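Local coordinates for hydroxyethylphosphonate dioxygenase (Streptomyces albus, PDB 6B9R), which catalyses the iron-dependent, oxygen-consuming cleavage of 2-hydroxyethylphosphonate to hydroxymethylphosphonate, at the interface of chains A and B. Sequence-based numbering; all coordinates share one arbitrary frame. Chains: chain A/B, Hydroxyethylphosphonate dioxygenase.

Contact 1: the interface of chains A and B. Residues chain A 428-429, 431-432; chain B 228, 232-234.
A helix of one subunit meets a loop of its copy here, in one patch of a two-fold symmetric interface that probably helps hold the deposited dimer together: A:Arg428 and A:Phe429 of helix 425-433 receive B:Leu233. The patch illustrates how a single leucine can be read by backbone, cation and ring at once. The B:Leu233 amide N donates to the carbonyl O of A:Arg428 at 2.9 Å, almost straight at the hydrogen (174°) though approaching from above the carbonyl plane. The side chain then enters between two flat groups. B:Leu233 CB lies over the face of the A:Phe429 ring, 3.8 Å from the centroid and shifted toward the rim, whereas its methyl CD1 sits over the centre of the A:Arg428 guanidinium, 3.7 Å from CZ. A bend at chi3 (71°) turns this face of the arginine tip to the leucine. On the far side of B:Ala232, A:Leu431 crosses B:Thr228 at about a right angle, its CD1 3.8 Å from the threonine methyl CG2. The methyl CB of B:Ala232 packs 3.8 Å from CA of A:Gly432. A:Arg428 NH2 also reaches water 1 at 3.1 Å, and this water lies 2.6 Å from the carbonyl O of B:Ala232.

Contact 2: the interface of chains A and B. Residues chain A 119, 364, 397, 400, 421-423; chain B 219, 223.
With CG set opposite the carbonyl carbon (chi1 -86°) and the chain extended beyond it, B:Glu219 reaches out of helix 215-223 to A:His364 and A:Ser422; the histidine, with its own CG beside the backbone N (chi1 -62°), turns the NE2 corner of its ring toward the carboxylate. A:His364 NE2 donates to B:Glu219 OE1 at 3.2 Å with a moderate bend at the hydrogen (148°). The oxygen lies nearly in the imidazole plane, but the histidine comes in from above the carboxylate plane. B:Glu219 OE2 takes the hydroxyl OG of A:Ser422 at 2.8 Å, from the opposite face of the carboxylate, and the serine backbone N adds weak bonds to both oxygens. Water 2, 2.7 Å from B:Glu219 OE1, carries the contact on to the backbone N of A:Ala423. In the second shell, the phenol OH of A:Tyr397 bonds ND1 of A:His364 at 2.7 Å, which would help hold the imidazole's rotation; if ND1 accepts there, NE2 is left to donate. One turn along the helix, B:Phe223 supplies the apolar half. CD of A:Pro400 lies over the B:Phe223 face, 3.8 Å from the centroid, and CE1 of A:His364 is 3.6 Å from CZ of B:Phe223. The side-chain amide of A:Gln119 passes alongside the same ring. By pairing a carboxylate with a ring on one helix, the site probably helps fix how the two subunits are oriented.

Contact 3: the interface of chains A and B. Residues chain A 361-363, 428; chain B 244, 248.
The side chain of A:Gln363 rests against B:Ala248, and it can be followed outward from CB, where the first torsion (chi1 -62°) places CG opposite the carbonyl carbon. CG lies 3.9 Å above the plane of the neighbouring A:Tyr362 ring, toward its rim. The amide carbon CD of A:Gln363 packs on the methyl CB of B:Ala248 at 3.5 Å. At the tip, A:Gln363 OE1 accepts the hydroxyl OG1 of A:Thr361 at 2.7 Å, the hydroxyl tilted from the carbonyl plane, while NE2 stays beside the same methyl. The threonine OG1 in turn accepts the backbone N of A:Gln363, so the amide is held from within its own loop. Shortening A:Gln363 to an alanine would remove OE1 and is likely to leave the A:Thr361 hydroxyl without this side-chain partner, with a gap beside the B:Ala248 methyl. A:Thr361 OG1 also meets water 3 at 2.9 Å, which bridges to the carbonyl O of B:Ser244, 3.0 Å from the water. That carbonyl lies at the edge of the A:Tyr362 ring, in its plane. The B:Ser244 hydroxyl OG accepts NH1 of A:Arg428 at 2.8 Å, nearly straight (171° at the hydrogen) and in the guanidinium plane, while CB of A:Tyr362 lies over a face of that group, toward its rim. The patch joins the loop running into strand 364-369, together with helix 425-433, to the partner's helix 238-249, whose B:Ser244 and B:Ala248 fall within Cro/C1-type helix-turn-helix sequence.

Contact 1: the interface of chains A and B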
ATOM      1  N   ARG A 428       1.645  -3.326  -9.092  1.00 18.84           N
ATOM      2  CA  ARG A 428       1.738  -3.471 -10.539  1.00 19.34           C
ATOM      3  C   ARG A 428       2.459  -4.754 -10.929  1.00 19.96           C
ATOM      4  O   ARG A 428       2.084  -5.402 -11.913  1.00 20.24           O
ATOM      5  CB  ARG A 428       2.433  -2.247 -11.145  1.00 19.28           C
ATOM      6  CG  ARG A 428       1.644  -0.971 -10.973  1.00 18.99           C
ATOM      7  CD  ARG A 428       2.445   0.235 -11.498  1.00 18.94           C
ATOM      8  NE  ARG A 428       2.528   0.211 -12.961  1.00 20.07           N
ATOM      9  CZ  ARG A 428       3.410   0.898 -13.681  1.00 27.54           C
ATOM     10  NH1 ARG A 428       4.314   1.666 -13.079  1.00 22.80           N
ATOM     11  NH2 ARG A 428       3.389   0.805 -15.007  1.00 25.59           N
ATOM     12  N   PHE A 429       3.487  -5.152 -10.168  1.00 19.60           N
ATOM     13  CA  PHE A 429       4.139  -6.418 -10.485  1.00 20.03           C
ATOM     14  C   PHE A 429       3.258  -7.606 -10.129  1.00 20.20           C
ATOM     15  O   PHE A 429       3.284  -8.618 -10.836  1.00 20.72           O
ATOM     16  CB  PHE A 429       5.495  -6.519  -9.792  1.00 19.86           C
ATOM     17  CG  PHE A 429       6.554  -5.697 -10.475  1.00 23.40           C
ATOM     18  CD1 PHE A 429       7.058  -6.091 -11.710  1.00 27.90           C
ATOM     19  CD2 PHE A 429       7.005  -4.524  -9.915  1.00 28.49           C
ATOM     20  CE1 PHE A 429       8.013  -5.335 -12.359  1.00 33.50           C
ATOM     21  CE2 PHE A 429       7.956  -3.761 -10.552  1.00 19.58           C
ATOM     22  CZ  PHE A 429       8.461  -4.163 -11.776  1.00 30.35           C
ATOM     23  N   LEU A 431      -0.034  -7.526 -10.411  1.00 25.57           N
ATOM     24  CA  LEU A 431      -0.928  -7.568 -11.568  1.00 24.39           C
ATOM     25  C   LEU A 431      -0.261  -8.252 -12.756  1.00 30.56           C
ATOM     26  O   LEU A 431      -0.908  -9.012 -13.485  1.00 24.25           O
ATOM     27  CB  LEU A 431      -1.374  -6.159 -11.966  1.00 21.11           C
ATOM     28  CG  LEU A 431      -2.311  -5.381 -11.038  1.00 20.03           C
ATOM     29  CD1 LEU A 431      -2.427  -3.943 -11.523  1.00 23.28           C
ATOM     30  CD2 LEU A 431      -3.688  -6.047 -10.947  1.00 20.23           C
ATOM     31  N   GLY A 432       1.031  -7.992 -12.967  1.00 21.31           N
ATOM     32  CA  GLY A 432       1.732  -8.603 -14.083  1.00 21.89           C
ATOM     33  C   GLY A 432       1.944 -10.093 -13.933  1.00 31.76           C
ATOM     34  O   GLY A 432       2.130 -10.788 -14.940  1.00 27.25           O
TER
ATOM     35  N   THR B 228      -6.516  -1.019 -15.496  1.00 18.05           N
ATOM     36  CA  THR B 228      -5.783  -1.865 -14.559  1.00 16.76           C
ATOM     37  C   THR B 228      -4.796  -2.761 -15.300  1.00 16.47           C
ATOM     38  O   THR B 228      -3.623  -2.861 -14.913  1.00 17.39           O
ATOM     39  CB  THR B 228      -6.758  -2.693 -13.713  1.00 19.78           C
ATOM     40  OG1 THR B 228      -7.548  -1.813 -12.897  1.00 19.84           O
ATOM     41  CG2 THR B 228      -5.997  -3.632 -12.803  1.00 15.56           C
ATOM     42  N   ALA B 232      -0.104  -3.141 -15.383  1.00 23.22           N
ATOM     43  CA  ALA B 232       0.641  -4.320 -14.969  1.00 26.43           C
ATOM     44  C   ALA B 232       2.092  -4.218 -15.422  1.00 24.71           C
ATOM     45  O   ALA B 232       2.392  -3.673 -16.489  1.00 20.11           O
ATOM     46  CB  ALA B 232       0.001  -5.582 -15.540  1.00 19.56           C
ATOM     47  N   LEU B 233       2.997  -4.724 -14.589  1.00 19.25           N
ATOM     48  CA  LEU B 233       4.402  -4.859 -14.943  1.00 18.55           C
ATOM     49  C   LEU B 233       4.815  -6.310 -14.786  1.00 21.33           C
ATOM     50  O   LEU B 233       4.542  -6.929 -13.752  1.00 23.03           O
ATOM     51  CB  LEU B 233       5.297  -3.973 -14.071  1.00 22.01           C
ATOM     52  CG  LEU B 233       5.216  -2.462 -14.275  1.00 20.24           C
ATOM     53  CD1 LEU B 233       5.926  -1.754 -13.131  1.00 23.45           C
ATOM     54  CD2 LEU B 233       5.790  -2.054 -15.642  1.00 20.04           C
ATOM     55  N   THR B 234       5.489  -6.834 -15.794  1.00 19.68           N
ATOM     56  CA  THR B 234       5.924  -8.221 -15.739  1.00 19.76           C
ATOM     57  C   THR B 234       7.129  -8.348 -14.819  1.00 15.99           C
ATOM     58  O   THR B 234       8.107  -7.612 -14.984  1.00 17.12           O
ATOM     59  CB  THR B 234       6.280  -8.731 -17.120  1.00 23.20           C
ATOM     60  OG1 THR B 234       5.121  -8.656 -17.954  1.00 26.15           O
ATOM     61  CG2 THR B 234       6.767 -10.180 -17.035  1.00 20.77           C
TER
HETATM   62  O   HOH W   1       2.375  -1.164 -17.110  1.00 26.97           O

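Contact 2: the interface of chains A and B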
ATOM      1  N   GLN A 119     -11.309   9.117  -5.684  1.00 16.98           N
ATOM      2  CA  GLN A 119     -10.414   8.085  -6.177  1.00 22.05           C
ATOM      3  C   GLN A 119      -8.947   8.399  -5.903  1.00 18.24           C
ATOM      4  O   GLN A 119      -8.083   7.585  -6.243  1.00 17.14           O
ATOM      5  CB  GLN A 119     -10.648   7.893  -7.684  1.00 16.79           C
ATOM      6  CG  GLN A 119     -12.056   7.338  -7.995  1.00 17.36           C
ATOM      7  CD  GLN A 119     -12.510   7.569  -9.430  1.00 17.46           C
ATOM      8  OE1 GLN A 119     -13.188   8.553  -9.712  1.00 17.96           O
ATOM      9  NE2 GLN A 119     -12.157   6.649 -10.336  1.00 17.48           N
ATOM     10  N   HIS A 364      -1.766   9.322 -10.737  1.00 14.16           N
ATOM     11  CA  HIS A 364      -2.838  10.316 -10.794  1.00 14.66           C
ATOM     12  C   HIS A 364      -2.263  11.632 -11.299  1.00 15.46           C
ATOM     13  O   HIS A 364      -1.098  11.938 -11.062  1.00 14.36           O
ATOM     14  CB  HIS A 364      -3.434  10.556  -9.404  1.00 13.83           C
ATOM     15  CG  HIS A 364      -4.067   9.347  -8.785  1.00 15.94           C
ATOM     16  ND1 HIS A 364      -5.385   9.009  -8.994  1.00 15.71           N
ATOM     17  CD2 HIS A 364      -3.567   8.410  -7.946  1.00 27.19           C
ATOM     18  CE1 HIS A 364      -5.672   7.914  -8.314  1.00 21.26           C
ATOM     19  NE2 HIS A 364      -4.584   7.527  -7.673  1.00 22.58           N
ATOM     20  N   TYR A 397      -8.726  16.801 -12.696  1.00 14.52           N
ATOM     21  CA  TYR A 397      -8.216  15.579 -12.103  1.00 14.30           C
ATOM     22  C   TYR A 397      -8.240  14.483 -13.160  1.00 18.12           C
ATOM     23  O   TYR A 397      -9.214  14.372 -13.912  1.00 15.22           O
ATOM     24  CB  TYR A 397      -9.053  15.161 -10.890  1.00 14.22           C
ATOM     25  CG  TYR A 397      -8.759  13.744 -10.529  1.00 17.74           C
ATOM     26  CD1 TYR A 397      -7.528  13.395  -9.981  1.00 14.68           C
ATOM     27  CD2 TYR A 397      -9.683  12.740 -10.783  1.00 16.70           C
ATOM     28  CE1 TYR A 397      -7.234  12.089  -9.673  1.00 15.99           C
ATOM     29  CE2 TYR A 397      -9.399  11.423 -10.475  1.00 15.61           C
ATOM     30  CZ  TYR A 397      -8.178  11.105  -9.918  1.00 14.08           C
ATOM     31  OH  TYR A 397      -7.889   9.794  -9.625  1.00 14.77           O
ATOM     32  N   PRO A 400      -5.089   7.411 -13.257  1.00 15.16           N
ATOM     33  CA  PRO A 400      -3.977   6.745 -13.948  1.00 15.52           C
ATOM     34  C   PRO A 400      -4.413   6.153 -15.284  1.00 19.70           C
ATOM     35  O   PRO A 400      -5.555   5.727 -15.456  1.00 15.88           O
ATOM     36  CB  PRO A 400      -3.565   5.634 -12.971  1.00 14.26           C
ATOM     37  CG  PRO A 400      -4.008   6.123 -11.627  1.00 16.51           C
ATOM     38  CD  PRO A 400      -5.275   6.910 -11.882  1.00 15.62           C
ATOM     39  N   GLY A 421      -0.659   6.432  -6.795  1.00 16.93           N
ATOM     40  CA  GLY A 421      -1.849   6.001  -6.111  1.00 22.04           C
ATOM     41  C   GLY A 421      -1.580   4.763  -5.289  1.00 23.89           C
ATOM     42  O   GLY A 421      -0.430   4.387  -5.029  1.00 22.35           O
ATOM     43  N   SER A 422      -2.664   4.098  -4.895  1.00 16.67           N
ATOM     44  CA  SER A 422      -2.538   2.841  -4.172  1.00 17.53           C
ATOM     45  C   SER A 422      -1.999   1.715  -5.046  1.00 23.57           C
ATOM     46  O   SER A 422      -1.563   0.695  -4.508  1.00 23.38           O
ATOM     47  CB  SER A 422      -3.889   2.457  -3.576  1.00 18.83           C
ATOM     48  OG  SER A 422      -4.337   3.480  -2.702  1.00 25.44           O
ATOM     49  N   ALA A 423      -2.018   1.862  -6.374  1.00 18.43           N
ATOM     50  CA  ALA A 423      -1.382   0.874  -7.247  1.00 22.32           C
ATOM     51  C   ALA A 423       0.107   1.217  -7.309  1.00 21.45           C
ATOM     52  O   ALA A 423       0.593   1.925  -8.197  1.00 20.38           O
ATOM     53  CB  ALA A 423      -2.033   0.849  -8.625  1.00 24.45           C
TER
ATOM     54  N   GLU B 219      -9.189   1.316  -5.603  1.00 17.34           N
ATOM     55  CA  GLU B 219      -8.919   2.296  -6.654  1.00 17.80           C
ATOM     56  C   GLU B 219      -8.988   1.657  -8.027  1.00 17.84           C
ATOM     57  O   GLU B 219      -9.639   2.185  -8.932  1.00 18.20           O
ATOM     58  CB  GLU B 219      -7.536   2.940  -6.475  1.00 18.67           C
ATOM     59  CG  GLU B 219      -7.480   4.124  -5.557  1.00 24.04           C
ATOM     60  CD  GLU B 219      -6.070   4.712  -5.483  1.00 32.10           C
ATOM     61  OE1 GLU B 219      -5.341   4.663  -6.507  1.00 25.78           O
ATOM     62  OE2 GLU B 219      -5.702   5.210  -4.400  1.00 35.03           O
ATOM     63  N   PHE B 223     -11.138   2.346 -11.697  1.00 18.94           N
ATOM     64  CA  PHE B 223     -10.543   2.680 -12.989  1.00 19.37           C
ATOM     65  C   PHE B 223     -11.039   1.752 -14.091  1.00 20.88           C
ATOM     66  O   PHE B 223     -11.145   2.177 -15.250  1.00 19.88           O
ATOM     67  CB  PHE B 223      -9.008   2.628 -12.944  1.00 19.29           C
ATOM     68  CG  PHE B 223      -8.384   3.495 -11.880  1.00 19.33           C
ATOM     69  CD1 PHE B 223      -9.012   4.648 -11.437  1.00 19.67           C
ATOM     70  CD2 PHE B 223      -7.153   3.142 -11.324  1.00 19.06           C
ATOM     71  CE1 PHE B 223      -8.421   5.434 -10.441  1.00 22.34           C
ATOM     72  CE2 PHE B 223      -6.570   3.913 -10.334  1.00 19.13           C
ATOM     73  CZ  PHE B 223      -7.208   5.056  -9.889  1.00 19.47           C
TER
HETATM   74  O   HOH W   2      -3.508   3.720  -8.283  1.00 23.23           O

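Contact 3: the interface of chains A and B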
ATOM      1  N   THR A 361       0.615   7.463 -17.825  1.00 21.76           N
ATOM      2  CA  THR A 361       1.410   7.184 -16.646  1.00 21.39           C
ATOM      3  C   THR A 361       0.549   6.443 -15.633  1.00 20.12           C
ATOM      4  O   THR A 361      -0.683   6.544 -15.635  1.00 19.56           O
ATOM      5  CB  THR A 361       1.986   8.470 -16.018  1.00 16.78           C
ATOM      6  OG1 THR A 361       2.667   8.144 -14.802  1.00 16.51           O
ATOM      7  CG2 THR A 361       0.878   9.487 -15.711  1.00 17.77           C
ATOM      8  N   TYR A 362       1.221   5.693 -14.761  1.00 19.65           N
ATOM      9  CA  TYR A 362       0.564   5.072 -13.617  1.00 17.18           C
ATOM     10  C   TYR A 362       0.141   6.076 -12.550  1.00 19.03           C
ATOM     11  O   TYR A 362      -0.541   5.687 -11.595  1.00 14.57           O
ATOM     12  CB  TYR A 362       1.498   4.036 -12.985  1.00 13.21           C
ATOM     13  CG  TYR A 362       2.789   4.625 -12.435  1.00 18.56           C
ATOM     14  CD1 TYR A 362       3.905   4.808 -13.252  1.00 17.60           C
ATOM     15  CD2 TYR A 362       2.890   4.992 -11.102  1.00 17.93           C
ATOM     16  CE1 TYR A 362       5.087   5.341 -12.738  1.00 15.80           C
ATOM     17  CE2 TYR A 362       4.042   5.524 -10.587  1.00 17.62           C
ATOM     18  CZ  TYR A 362       5.139   5.696 -11.406  1.00 17.25           C
ATOM     19  OH  TYR A 362       6.284   6.214 -10.866  1.00 20.80           O
ATOM     20  N   GLN A 363       0.544   7.340 -12.668  1.00 12.78           N
ATOM     21  CA  GLN A 363       0.252   8.336 -11.650  1.00 12.61           C
ATOM     22  C   GLN A 363      -1.132   8.933 -11.849  1.00 12.69           C
ATOM     23  O   GLN A 363      -1.617   9.042 -12.975  1.00 15.38           O
ATOM     24  CB  GLN A 363       1.283   9.472 -11.703  1.00 13.83           C
ATOM     25  CG  GLN A 363       2.706   9.037 -11.437  1.00 15.88           C
ATOM     26  CD  GLN A 363       3.685   9.974 -12.094  1.00 14.92           C
ATOM     27  OE1 GLN A 363       3.674  10.143 -13.318  1.00 15.18           O
ATOM     28  NE2 GLN A 363       4.513  10.615 -11.288  1.00 14.81           N
ATOM     29  N   ARG A 428       1.645  -3.326  -9.092  1.00 18.84           N
ATOM     30  CA  ARG A 428       1.738  -3.471 -10.539  1.00 19.34           C
ATOM     31  C   ARG A 428       2.459  -4.754 -10.929  1.00 19.96           C
ATOM     32  O   ARG A 428       2.084  -5.402 -11.913  1.00 20.24           O
ATOM     33  CB  ARG A 428       2.433  -2.247 -11.145  1.00 19.28           C
ATOM     34  CG  ARG A 428       1.644  -0.971 -10.973  1.00 18.99           C
ATOM     35  CD  ARG A 428       2.445   0.235 -11.498  1.00 18.94           C
ATOM     36  NE  ARG A 428       2.528   0.211 -12.961  1.00 20.07           N
ATOM     37  CZ  ARG A 428       3.410   0.898 -13.681  1.00 27.54           C
ATOM     38  NH1 ARG A 428       4.314   1.666 -13.079  1.00 22.80           N
ATOM     39  NH2 ARG A 428       3.389   0.805 -15.007  1.00 25.59           N
TER
ATOM     40  N   SER B 244       8.472   3.041 -17.419  1.00 14.57           N
ATOM     41  CA  SER B 244       7.471   3.554 -16.484  1.00 18.76           C
ATOM     42  C   SER B 244       7.950   4.836 -15.801  1.00 15.78           C
ATOM     43  O   SER B 244       7.218   5.830 -15.748  1.00 14.53           O
ATOM     44  CB  SER B 244       7.136   2.483 -15.446  1.00 23.86           C
ATOM     45  OG  SER B 244       6.331   3.007 -14.401  1.00 24.56           O
ATOM     46  N   ALA B 248       6.614   8.680 -16.161  1.00 13.73           N
ATOM     47  CA  ALA B 248       6.235   9.469 -14.994  1.00 13.73           C
ATOM     48  C   ALA B 248       6.954  10.814 -14.969  1.00 19.15           C
ATOM     49  O   ALA B 248       6.403  11.803 -14.468  1.00 17.30           O
ATOM     50  CB  ALA B 248       6.526   8.692 -13.712  1.00 15.42           C
TER
HETATM   51  O   HOH W   3       4.286   6.074 -16.068  1.00 23.87           O

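The three contacts lie close together on the subunit boundary: the C-alpha centres of contacts 1 and 2 lie about 14 Å apart, those of contacts 1 and 3 about 11 Å, and those of contacts 2 and 3 about 10 Å. A:Arg428 belongs to both contact 1 and contact 3, its guanidinium held between B:Leu233 on one face and A:Tyr362 on the other. Contacts 2 and 3 draw on adjacent residues, A:His364 and A:Gln363. On the partner, helix 215-223 serves contact 2, helix 225-230 and the loop after it contact 1, and helix 238-249 contact 3. Two-fold symmetry repeats the group, so each subunit probably both grips and is gripped.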